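Local atomic coordinates of Esterase/lipase (Lactobacillus rhamnosus, PDB entry 4N5H), a protein that probably hydrolyses carboxylic esters, and may transfer acyl groups, as an esterase of the alpha/beta-hydrolase fold. Residues Y26-P32 with L84-R90; Q50-Y56 with V99-R105; V140-S146 with F177-V183; A156-S161 with L230-F235. The protein carries 1 engineered substitution. One frame throughout, in Å; residues are numbered along the deposited sequence. Where two conformers were deposited one is given.

Contacts 2 and 3 are buried pairings within one mixed sheet: contact 2 joins antiparallel strands 52-58 and 98-102, contact 3 parallel strands 140-145 and 179-183. Backbone hydrogen bonds dominate these two contacts, whose centres lie about 15 Å apart. Contacts 1 and 4 are partly buried, on opposite sides of the chain's centre, their centres about 30 Å apart. Contact 1 relies on polar side chains and a cation-pi stack, whereas contact 4 has no hydrogen bond between its segments and is largely apolar. Helix 86-94 of contact 1 packs on Y56 of contact 2, and N85 ND2 lies 2.9 Å from D145 OD2 of contact 3. Contact 4 adjoins contact 3, V180 N 3.0 Å from P234 O.

Contact 1. Residues Y26-P32 with L84-R90; sequences YADERVP and LNRNYCR. With IPA (isopropyl alcohol), chain C.
Y26 lays its ring flat under the guanidinium of R86 (p, t, t): centres 3.7 Å apart, planes at 13°, and R86 CZ 20° off the ring normal, a cation-pi stack. Y26 belongs to the last turn of helix 2-28, and E29 (phi/psi -64/141) starts an extended run to P32. R86 opens helix 86-94, with N85 at its N-cap position. CA atoms come nearest at V31-N87 (6.1 Å) and P32-R90 (6.0 Å). Y26, chi1 -95°, donates from OH to L84 O (2.9 Å) and accepts from N87 N (3.0 Å, N-H...O angle 177°). N87 (m) gives ND2 to E29 OE1 at 2.8 Å, and R90 NH1 bonds N87 OD1 at 2.9 Å. Water 2 links Y26 O, E29 O and N87 ND2. P32 CG packs on R90 CB at 3.8 Å. Isopropanol, probably from crystallisation, accepts from R86 NH1 (O2, 2.8 Å). The arrangement fastens the end of the N-terminal helix to the start of a helix of the alpha/beta-hydrolase fold that covers Y56 of the sheet.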
# COMPACT_ATOMS: atom_id res chain seq x y z
N TYR A 26 -5.35 8.07 8.64
CA TYR A 26 -4.90 8.23 7.30
C TYR A 26 -4.88 6.90 6.54
O TYR A 26 -5.04 6.89 5.33
CB TYR A 26 -3.50 8.72 7.30
CG TYR A 26 -3.53 10.18 7.18
CD1 TYR A 26 -3.63 10.72 5.89
CD2 TYR A 26 -3.33 11.04 8.29
CE1 TYR A 26 -3.64 12.10 5.70
CE2 TYR A 26 -3.29 12.45 8.09
CZ TYR A 26 -3.48 12.96 6.80
OH TYR A 26 -3.50 14.28 6.44
N ALA A 27 -4.77 5.77 7.25
CA ALA A 27 -4.79 4.49 6.53
C ALA A 27 -6.14 4.25 5.96
O ALA A 27 -6.19 3.62 4.88
CB ALA A 27 -4.43 3.31 7.43
N ASP A 28 -7.18 4.80 6.55
CA ASP A 28 -8.47 4.53 6.01
C ASP A 28 -9.16 5.63 5.17
O ASP A 28 -9.99 5.38 4.33
CB ASP A 28 -9.36 4.27 7.13
CG ASP A 28 -9.09 2.91 7.79
OD1 ASP A 28 -8.59 1.97 7.16
OD2 ASP A 28 -9.35 2.85 8.96
N GLU A 29 -8.84 6.86 5.49
CA GLU A 29 -9.58 7.98 4.97
C GLU A 29 -9.46 8.08 3.48
O GLU A 29 -8.34 7.93 2.89
CB GLU A 29 -9.04 9.26 5.65
CG GLU A 29 -9.91 10.47 5.39
CD GLU A 29 -9.33 11.81 5.80
OE1 GLU A 29 -8.12 11.98 6.10
OE2 GLU A 29 -10.13 12.77 5.79
N ARG A 30 -10.58 8.44 2.84
CA ARG A 30 -10.55 8.84 1.45
C ARG A 30 -9.55 9.96 1.21
O ARG A 30 -9.47 10.91 2.00
CB ARG A 30 -11.92 9.36 1.04
CG ARG A 30 -12.10 9.58 -0.47
CD ARG A 30 -13.51 10.07 -0.71
NE ARG A 30 -13.61 10.65 -2.03
CZ ARG A 30 -14.56 11.45 -2.39
NH1 ARG A 30 -15.57 11.70 -1.56
NH2 ARG A 30 -14.55 11.97 -3.65
N VAL A 31 -8.83 9.88 0.11
CA VAL A 31 -7.88 10.96 -0.27
C VAL A 31 -8.48 11.83 -1.34
O VAL A 31 -9.03 11.31 -2.30
CB VAL A 31 -6.61 10.33 -0.79
CG1 VAL A 31 -5.65 11.35 -1.25
CG2 VAL A 31 -5.98 9.42 0.26
N PRO A 32 -8.30 13.18 -1.24
CA PRO A 32 -8.88 14.01 -2.28
C PRO A 32 -8.23 13.68 -3.63
O PRO A 32 -7.04 13.55 -3.68
CB PRO A 32 -8.60 15.46 -1.79
CG PRO A 32 -8.37 15.31 -0.37
CD PRO A 32 -7.77 13.97 -0.11
N LEU A 84 1.46 15.98 8.10
CA LEU A 84 0.34 15.76 9.00
C LEU A 84 -0.99 16.15 8.44
O LEU A 84 -1.96 15.39 8.58
CB LEU A 84 0.58 16.43 10.37
CG LEU A 84 -0.50 16.29 11.42
CD1 LEU A 84 -0.61 14.80 11.81
CD2 LEU A 84 -0.12 17.05 12.68
N ASN A 85 -1.06 17.35 7.83
CA ASN A 85 -2.30 17.85 7.25
C ASN A 85 -2.38 17.66 5.77
O ASN A 85 -3.06 18.41 5.05
CB ASN A 85 -2.41 19.38 7.60
CG ASN A 85 -2.72 19.64 9.07
OD1 ASN A 85 -2.88 18.73 9.88
ND2 ASN A 85 -2.80 20.92 9.40
N ARG A 86 -1.75 16.61 5.24
CA ARG A 86 -1.74 16.45 3.82
C ARG A 86 -3.12 16.34 3.16
O ARG A 86 -3.33 16.93 2.09
CB ARG A 86 -0.83 15.35 3.38
CG ARG A 86 -1.30 13.98 3.76
CD ARG A 86 -0.10 13.00 3.59
NE ARG A 86 -0.38 11.65 4.07
CZ ARG A 86 -0.21 11.23 5.31
NH1 ARG A 86 0.21 12.03 6.25
NH2 ARG A 86 -0.48 9.95 5.60
N ASN A 87 -4.07 15.62 3.78
CA ASN A 87 -5.39 15.45 3.11
C ASN A 87 -6.15 16.77 3.10
O ASN A 87 -6.73 17.09 2.09
CB ASN A 87 -6.21 14.36 3.78
CG ASN A 87 -5.76 12.97 3.29
OD1 ASN A 87 -4.88 12.82 2.38
ND2 ASN A 87 -6.36 11.97 3.88
N TYR A 88 -6.06 17.52 4.17
CA TYR A 88 -6.71 18.84 4.22
C TYR A 88 -6.10 19.75 3.19
O TYR A 88 -6.82 20.43 2.43
CB TYR A 88 -6.51 19.43 5.60
CG TYR A 88 -6.94 20.86 5.85
CD1 TYR A 88 -6.00 21.84 6.06
CD2 TYR A 88 -8.28 21.22 5.88
CE1 TYR A 88 -6.35 23.14 6.33
CE2 TYR A 88 -8.65 22.52 6.17
CZ TYR A 88 -7.69 23.47 6.46
OH TYR A 88 -8.00 24.76 6.79
N CYS A 89 -4.77 19.77 3.10
CA CYS A 89 -4.10 20.58 2.07
C CYS A 89 -4.48 20.15 0.67
O CYS A 89 -4.69 21.00 -0.20
CB CYS A 89 -2.60 20.57 2.26
SG CYS A 89 -2.02 21.52 3.72
N ARG A 90 -4.52 18.83 0.39
CA ARG A 90 -4.95 18.39 -0.94
C ARG A 90 -6.36 18.86 -1.23
O ARG A 90 -6.69 19.28 -2.37
CB ARG A 90 -4.94 16.86 -1.00
CG ARG A 90 -3.56 16.21 -0.97
CD ARG A 90 -3.65 14.70 -0.68
NE ARG A 90 -2.31 14.12 -0.85
CZ ARG A 90 -1.82 13.08 -0.11
NH1 ARG A 90 -2.52 12.43 0.78
NH2 ARG A 90 -0.60 12.65 -0.34
C1 IPA C . 0.18 9.05 8.75
C2 IPA C . 0.46 10.25 9.69
C3 IPA C . 1.73 9.81 10.41
O2 IPA C . 0.78 11.47 8.90
O HOH W 1 -5.39 16.45 6.93
O HOH W 2 -5.97 8.96 3.70

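Contact 2. Residues Q50-Y56 with V99-R105; sequences QQTLNLY and VMGMGYR
Five backbone hydrogen bonds hold the segments together: G103 N to T52 O (2.8 Å), N54 N to G101 O and G101 N to N54 O (both 2.9 Å), Y56 N to V99 O (2.8 Å) and V99 N to Y56 O (2.9 Å). Strands 52-56 and 99-102 run antiparallel at 160°, axes 4.7 Å apart at closest. N54-G101 and Y56-V99 are hydrogen-bonded pairs (CA-CA 5.4 and 5.0 Å); L53-M102 and L55-M100 are non-hydrogen-bonded pairs (4.1 and 4.6 Å). CA-H...O contacts reinforce the pairing, as at L55 CA to V99 O, 3.2 Å. Beyond the strands, Q51 centres an inverse gamma turn, and water 3 bridges Q50 OE1 (2.9 Å) and Y104 N (3.0 Å), while Q50 NE2 bonds G80 O. The face of L53, L55, M100 and M102 is apolar: L55 (m, t) puts CD2 3.6 Å from M100 CG, L53 (p, p) CD2 4.1 Å from M100 SD, and helix 112-129 covers this side. On the other face Y56 (m) sets CD1 4.1 Å from V99 CG1 and meets helix 86-94. Q51 NE2 lies over the R105 guanidinium, 3.3 Å from R105 NE; both are donors. R105 NE forms a salt bridge with D118, to which Q51 NE2 also hydrogen-bonds, while Q51 OE1 bonds S46. The chemistry thus divides: backbone bonds and apolar packing hold the strands, while at the Q51-R105 end a shared carboxylate joins two donors.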
# COMPACT_ATOMS: atom_id res chain seq x y z
N GLN A 50 12.71 18.61 9.56
CA GLN A 50 11.57 19.51 9.82
C GLN A 50 11.64 20.79 9.08
O GLN A 50 10.59 21.47 8.98
CB GLN A 50 11.37 19.83 11.30
CG GLN A 50 10.95 18.63 12.12
CD GLN A 50 9.44 18.35 12.00
OE1 GLN A 50 8.78 18.83 11.07
NE2 GLN A 50 8.96 17.51 12.83
N GLN A 51 12.77 21.23 8.59
CA GLN A 51 12.87 22.54 7.87
C GLN A 51 12.64 22.32 6.34
O GLN A 51 13.47 22.71 5.48
CB GLN A 51 14.16 23.25 8.21
CG GLN A 51 14.21 23.62 9.73
CD GLN A 51 15.54 24.23 10.16
OE1 GLN A 51 16.60 23.72 9.77
NE2 GLN A 51 15.50 25.39 10.81
N THR A 52 11.55 21.67 6.10
CA THR A 52 11.11 21.32 4.77
C THR A 52 9.63 21.65 4.60
O THR A 52 8.91 21.85 5.56
CB THR A 52 11.33 19.80 4.45
OG1 THR A 52 10.64 19.03 5.43
CG2 THR A 52 12.81 19.47 4.40
N LEU A 53 9.20 21.69 3.36
CA LEU A 53 7.76 22.04 3.04
C LEU A 53 7.27 21.20 1.87
O LEU A 53 8.08 20.67 1.08
CB LEU A 53 7.53 23.56 2.87
CG LEU A 53 8.37 24.22 1.80
CD1 LEU A 53 7.76 24.04 0.40
CD2 LEU A 53 8.43 25.71 1.99
N ASN A 54 5.92 21.15 1.75
CA ASN A 54 5.25 20.55 0.62
C ASN A 54 4.44 21.63 -0.07
O ASN A 54 3.90 22.56 0.60
CB ASN A 54 4.24 19.45 1.01
CG ASN A 54 4.90 18.21 1.64
OD1 ASN A 54 6.02 17.89 1.43
ND2 ASN A 54 4.13 17.56 2.43
N LEU A 55 4.30 21.43 -1.37
CA LEU A 55 3.41 22.24 -2.23
C LEU A 55 2.36 21.35 -2.87
O LEU A 55 2.63 20.25 -3.38
CB LEU A 55 4.17 22.97 -3.32
CG LEU A 55 5.41 23.79 -2.83
CD1 LEU A 55 6.13 24.44 -3.97
CD2 LEU A 55 4.99 24.84 -1.81
N TYR A 56 1.14 21.89 -2.98
CA TYR A 56 0.00 21.12 -3.48
C TYR A 56 -0.74 22.01 -4.52
O TYR A 56 -0.87 23.24 -4.35
CB TYR A 56 -1.01 20.77 -2.39
CG TYR A 56 -0.44 20.16 -1.14
CD1 TYR A 56 0.16 20.92 -0.16
CD2 TYR A 56 -0.60 18.79 -0.91
CE1 TYR A 56 0.66 20.34 1.01
CE2 TYR A 56 -0.15 18.21 0.28
CZ TYR A 56 0.53 19.01 1.22
OH TYR A 56 0.94 18.44 2.41
N VAL A 99 -1.18 25.59 -2.65
CA VAL A 99 -1.09 25.45 -1.19
C VAL A 99 0.32 25.06 -0.78
O VAL A 99 0.98 24.14 -1.35
CB VAL A 99 -2.10 24.36 -0.70
CG1 VAL A 99 -2.11 24.18 0.78
CG2 VAL A 99 -3.52 24.64 -1.27
N MET A 100 0.79 25.70 0.27
CA MET A 100 2.06 25.36 0.86
C MET A 100 1.82 24.99 2.30
O MET A 100 1.07 25.66 3.04
CB MET A 100 3.06 26.59 0.74
CG MET A 100 4.38 26.27 1.39
SD MET A 100 4.64 26.55 3.15
CE MET A 100 5.06 28.25 3.12
N GLY A 101 2.46 23.91 2.73
CA GLY A 101 2.47 23.55 4.16
C GLY A 101 3.88 23.19 4.60
O GLY A 101 4.54 22.43 3.95
N MET A 102 4.32 23.74 5.74
CA MET A 102 5.68 23.62 6.20
C MET A 102 5.79 22.76 7.44
O MET A 102 4.88 22.69 8.23
CB MET A 102 6.33 24.99 6.41
CG MET A 102 6.03 25.66 7.72
SD MET A 102 4.27 26.03 8.03
CE MET A 102 3.91 27.29 6.81
N GLY A 103 6.95 22.14 7.57
CA GLY A 103 7.45 21.68 8.85
C GLY A 103 8.07 22.80 9.63
O GLY A 103 8.42 23.82 9.06
N TYR A 104 8.16 22.61 10.94
CA TYR A 104 8.90 23.50 11.82
C TYR A 104 9.44 22.63 12.93
O TYR A 104 8.85 21.58 13.30
CB TYR A 104 8.03 24.66 12.34
CG TYR A 104 6.68 24.29 12.98
CD1 TYR A 104 5.51 24.30 12.25
CD2 TYR A 104 6.60 23.86 14.26
CE1 TYR A 104 4.30 23.91 12.79
CE2 TYR A 104 5.38 23.51 14.86
CZ TYR A 104 4.19 23.53 14.09
OH TYR A 104 2.98 23.16 14.65
N ARG A 105 10.60 23.04 13.43
CA ARG A 105 11.19 22.28 14.55
C ARG A 105 10.24 22.24 15.75
O ARG A 105 9.50 23.18 16.00
CB ARG A 105 12.59 22.82 14.89
CG ARG A 105 13.59 22.65 13.77
CD ARG A 105 14.83 23.47 13.96
NE ARG A 105 14.55 24.88 13.93
CZ ARG A 105 15.34 25.86 14.36
NH1 ARG A 105 16.52 25.59 14.84
NH2 ARG A 105 14.94 27.08 14.27
O HOH W 3 6.68 20.37 12.32

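Contact 3. Residues V140-S146 with F177-V183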
# COMPACT_ATOMS: atom_id res chain seq x y z
N VAL A 140 -3.43 35.83 -0.47
CA VAL A 140 -2.82 34.83 0.43
C VAL A 140 -3.76 34.59 1.60
O VAL A 140 -4.07 35.48 2.39
CB VAL A 140 -1.44 35.19 0.93
CG1 VAL A 140 -0.85 34.10 1.87
CG2 VAL A 140 -0.50 35.41 -0.26
N LEU A 141 -4.14 33.32 1.78
CA LEU A 141 -4.87 32.87 2.96
C LEU A 141 -3.86 32.14 3.90
O LEU A 141 -3.27 31.14 3.46
CB LEU A 141 -5.95 31.91 2.59
CG LEU A 141 -6.68 31.12 3.68
CD1 LEU A 141 -7.20 31.99 4.78
CD2 LEU A 141 -7.77 30.23 3.13
N LEU A 142 -3.67 32.64 5.10
CA LEU A 142 -2.86 32.00 6.13
C LEU A 142 -3.79 31.25 7.05
O LEU A 142 -4.77 31.87 7.57
CB LEU A 142 -2.09 33.00 6.90
CG LEU A 142 -1.18 32.44 8.00
CD1 LEU A 142 -0.07 31.60 7.43
CD2 LEU A 142 -0.64 33.56 8.86
N THR A 143 -3.56 29.94 7.28
CA THR A 143 -4.42 29.16 8.15
C THR A 143 -3.62 28.26 9.01
O THR A 143 -2.52 27.91 8.62
CB THR A 143 -5.49 28.43 7.40
OG1 THR A 143 -6.46 27.96 8.33
CG2 THR A 143 -4.90 27.27 6.68
N GLY A 144 -4.11 28.05 10.20
CA GLY A 144 -3.54 27.12 11.14
C GLY A 144 -4.56 26.50 12.03
O GLY A 144 -5.56 27.15 12.41
N ASP A 145 -4.25 25.26 12.46
CA ASP A 145 -5.17 24.55 13.38
C ASP A 145 -4.53 24.28 14.73
O ASP A 145 -3.36 23.86 14.78
CB ASP A 145 -5.68 23.23 12.82
CG ASP A 145 -4.62 22.23 12.59
OD1 ASP A 145 -4.68 21.18 13.34
OD2 ASP A 145 -3.80 22.43 11.64
N SER A 146 -5.31 24.56 15.79
CA SER A 146 -4.88 24.34 17.20
C SER A 146 -3.53 25.10 17.69
O SER A 146 -3.47 26.34 17.64
CB SER A 146 -4.85 22.77 17.42
OG SER A 146 -4.88 22.46 18.83
N PHE A 177 -1.04 39.01 4.10
CA PHE A 177 -2.12 38.03 4.27
C PHE A 177 -3.46 38.68 4.00
O PHE A 177 -3.78 39.76 4.62
CB PHE A 177 -2.11 37.45 5.67
CG PHE A 177 -0.76 36.94 6.09
CD1 PHE A 177 -0.14 37.41 7.22
CD2 PHE A 177 -0.13 36.00 5.30
CE1 PHE A 177 1.14 36.94 7.57
CE2 PHE A 177 1.11 35.51 5.67
CZ PHE A 177 1.77 36.00 6.78
N THR A 178 -4.21 38.13 3.07
CA THR A 178 -5.55 38.57 2.74
C THR A 178 -6.58 38.23 3.84
O THR A 178 -7.47 39.03 4.17
CB THR A 178 -5.97 37.95 1.39
OG1 THR A 178 -4.97 38.26 0.43
CG2 THR A 178 -7.31 38.47 0.91
N LEU A 179 -6.40 37.07 4.46
CA LEU A 179 -7.27 36.57 5.48
C LEU A 179 -6.42 35.63 6.34
O LEU A 179 -5.58 34.92 5.78
CB LEU A 179 -8.39 35.75 4.84
CG LEU A 179 -9.37 35.05 5.79
CD1 LEU A 179 -10.12 35.97 6.80
CD2 LEU A 179 -10.45 34.28 4.96
N VAL A 180 -6.68 35.60 7.62
CA VAL A 180 -6.06 34.67 8.54
C VAL A 180 -7.19 33.86 9.18
O VAL A 180 -8.02 34.35 9.95
CB VAL A 180 -5.25 35.35 9.58
CG1 VAL A 180 -4.58 34.35 10.46
CG2 VAL A 180 -4.18 36.24 8.99
N ALA A 181 -7.20 32.56 8.85
CA ALA A 181 -8.24 31.64 9.33
C ALA A 181 -7.69 30.68 10.39
O ALA A 181 -6.71 29.96 10.14
CB ALA A 181 -8.83 30.83 8.23
N LEU A 182 -8.27 30.76 11.56
CA LEU A 182 -7.80 29.97 12.71
C LEU A 182 -8.80 28.89 12.99
O LEU A 182 -9.97 29.17 13.23
CB LEU A 182 -7.59 30.84 13.91
CG LEU A 182 -6.74 32.10 13.71
CD1 LEU A 182 -6.72 32.95 14.97
CD2 LEU A 182 -5.36 31.81 13.21
N VAL A 183 -8.36 27.65 13.03
CA VAL A 183 -9.25 26.53 13.29
C VAL A 183 -8.95 26.00 14.71
O VAL A 183 -7.90 25.45 14.94
CB VAL A 183 -9.07 25.37 12.25
CG1 VAL A 183 -9.94 24.15 12.55
CG2 VAL A 183 -9.40 25.86 10.86
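T143 is one of two side chains that enter the backbone pairing: with chi1 at -166° (t), its OG1 donates to A181 O at 2.7 Å, an acceptor G144 N shares at 3.2 Å. T178 (m) does the converse, its OG1 accepting from V140 N at 3.0 Å just before strand 179-183, while T178 N bonds V140 O at 2.7 Å. Between them L142 N bonds L179 O (3.1 Å) and A181 N bonds L142 O (2.8 Å); beyond, V183 N bonds G144 O and S146 N bonds V183 O, both at 2.9 Å. The strands are parallel, at 16° with axes 4.7 Å apart. On the face of L141, T143 and D145, L141 (t, p) sends CD1 to 3.9 Å from L179 CG and 4.0 Å from A181 CB, beneath helix 288-311. On the other, L142 (t, p) points CD2 over the F177 ring, 4.0 Å from its centroid and 9° off the normal, a CH-pi contact; F177 (m) turns its ring edge to V140 CG1. D145 (p) sends its carboxylate away from strand 179-183, to N85. S146 has strained backbone angles of 58/-116, and its OG hydrogen-bonds H278. With G144 and G148 this turn fits the GxSxG nucleophile elbow of alpha/beta hydrolases, where S146 is probably the nucleophile of a triad with H278 and D243.

Contact 4. Residues A156-S161 with L230-F235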
# COMPACT_ATOMS: atom_id res chain seq x y z
N ALA A 156 0.80 36.49 11.94
CA ALA A 156 -0.00 37.59 11.37
C ALA A 156 0.36 38.93 12.04
O ALA A 156 0.49 39.92 11.33
CB ALA A 156 -1.47 37.33 11.55
N CYS A 157 0.59 38.92 13.32
CA CYS A 157 0.97 40.15 14.04
C CYS A 157 2.41 40.55 13.79
O CYS A 157 2.73 41.73 13.53
CB CYS A 157 0.79 39.94 15.52
SG CYS A 157 -0.95 39.75 16.03
N ILE A 158 3.28 39.55 13.83
CA ILE A 158 4.72 39.80 13.63
C ILE A 158 4.96 40.39 12.27
O ILE A 158 5.77 41.31 12.12
CB ILE A 158 5.57 38.55 13.88
CG1 ILE A 158 5.44 38.09 15.33
CG2 ILE A 158 7.04 38.79 13.52
CD1 ILE A 158 5.81 36.65 15.56
N GLN A 159 4.29 39.91 11.24
CA GLN A 159 4.47 40.43 9.92
C GLN A 159 4.14 41.93 9.82
O GLN A 159 4.63 42.58 8.90
CB GLN A 159 3.64 39.58 8.95
CG GLN A 159 3.49 40.13 7.54
CD GLN A 159 4.77 40.14 6.72
OE1 GLN A 159 5.76 39.55 7.10
NE2 GLN A 159 4.71 40.76 5.55
N GLN A 160 3.29 42.47 10.72
CA GLN A 160 2.91 43.85 10.63
C GLN A 160 3.79 44.77 11.50
O GLN A 160 3.61 45.98 11.50
CB GLN A 160 1.48 44.03 11.13
CG GLN A 160 0.50 43.08 10.71
CD GLN A 160 0.57 42.76 9.26
OE1 GLN A 160 0.92 43.63 8.41
NE2 GLN A 160 0.24 41.43 8.93
N SER A 161 4.67 44.22 12.32
CA SER A 161 5.30 44.98 13.41
C SER A 161 6.83 44.88 13.39
O SER A 161 7.43 43.82 13.63
CB SER A 161 4.86 44.49 14.75
OG SER A 161 5.67 44.97 15.83
N LEU A 230 -1.83 47.28 16.28
CA LEU A 230 -1.44 46.97 14.93
C LEU A 230 -2.61 46.99 14.03
O LEU A 230 -3.75 46.67 14.48
CB LEU A 230 -0.85 45.55 14.91
CG LEU A 230 0.41 45.32 15.69
CD1 LEU A 230 0.80 43.85 15.53
CD2 LEU A 230 1.55 46.23 15.23
N ASP A 231 -2.39 47.32 12.78
CA ASP A 231 -3.45 47.20 11.81
C ASP A 231 -3.26 45.85 11.14
O ASP A 231 -2.25 45.58 10.45
CB ASP A 231 -3.40 48.30 10.78
CG ASP A 231 -3.87 49.65 11.33
OD1 ASP A 231 -4.52 49.73 12.40
OD2 ASP A 231 -3.58 50.61 10.63
N LEU A 232 -4.25 45.01 11.36
CA LEU A 232 -4.18 43.56 11.00
C LEU A 232 -5.08 43.25 9.80
O LEU A 232 -6.09 43.87 9.55
CB LEU A 232 -4.53 42.67 12.24
CG LEU A 232 -3.54 42.74 13.38
CD1 LEU A 232 -4.08 42.06 14.59
CD2 LEU A 232 -2.12 42.11 13.07
N PRO A 233 -4.77 42.11 9.13
CA PRO A 233 -5.74 41.61 8.22
C PRO A 233 -7.01 41.16 8.94
O PRO A 233 -7.01 40.91 10.17
CB PRO A 233 -5.01 40.37 7.59
CG PRO A 233 -3.94 40.06 8.49
CD PRO A 233 -3.63 41.22 9.35
N PRO A 234 -8.03 40.85 8.15
CA PRO A 234 -9.21 40.20 8.72
C PRO A 234 -8.91 38.72 9.10
O PRO A 234 -8.01 38.12 8.52
CB PRO A 234 -10.23 40.22 7.62
CG PRO A 234 -9.55 40.85 6.49
CD PRO A 234 -8.12 41.02 6.72
N PHE A 235 -9.59 38.29 10.15
CA PHE A 235 -9.51 36.95 10.71
C PHE A 235 -10.80 36.21 10.48
O PHE A 235 -11.90 36.79 10.30
CB PHE A 235 -9.22 36.93 12.17
CG PHE A 235 -7.76 37.25 12.50
CD1 PHE A 235 -7.24 38.53 12.35
CD2 PHE A 235 -6.88 36.26 12.96
CE1 PHE A 235 -5.90 38.80 12.64
CE2 PHE A 235 -5.60 36.57 13.28
CZ PHE A 235 -5.07 37.80 13.09
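The last turn of helix 147-158 leads into a type I beta turn from I158 to S161, in which S161 N bonds I158 O at 3.1 Å; Q160 N also bonds C157 O at 3.0 Å. Facing this end, L230-P234 is extended without regular structure (psi 115° to 171°) and leads into strand 235-240. CA atoms come no closer than 6.9 Å, at C157-L232 and Q160-L230, so side chains bridge the gap. L230 (m, t) reaches the C157 carbonyl and side chain through CD1, 3.5 Å from C157 O and 3.9 Å from C157 CB, while its CD2 lies 3.8 Å from S161 CB. L232 (m, t) turns CD2 to the 156-161 segment, 3.8 Å from C157 CA, 4.0 Å from C157 SG and 3.7 Å from Q160 CG. Further along, A156 CB meets F235 CZ at 3.9 Å, and both residues touch V180 of the adjoining strand. Q160 (m, m) folds back so that NE2 bonds A156 O at 2.8 Å, which brings its amide within 3.9 Å of P233 CD. S161 OG caps L164 N of helix 162-168. No hydrogen bond crosses between the segments: Q160 NE2 and S161 OG are engaged within or just beyond their own segment, so the loop meets the helix end chiefly by van der Waals packing of L230, L232, P233 and F235.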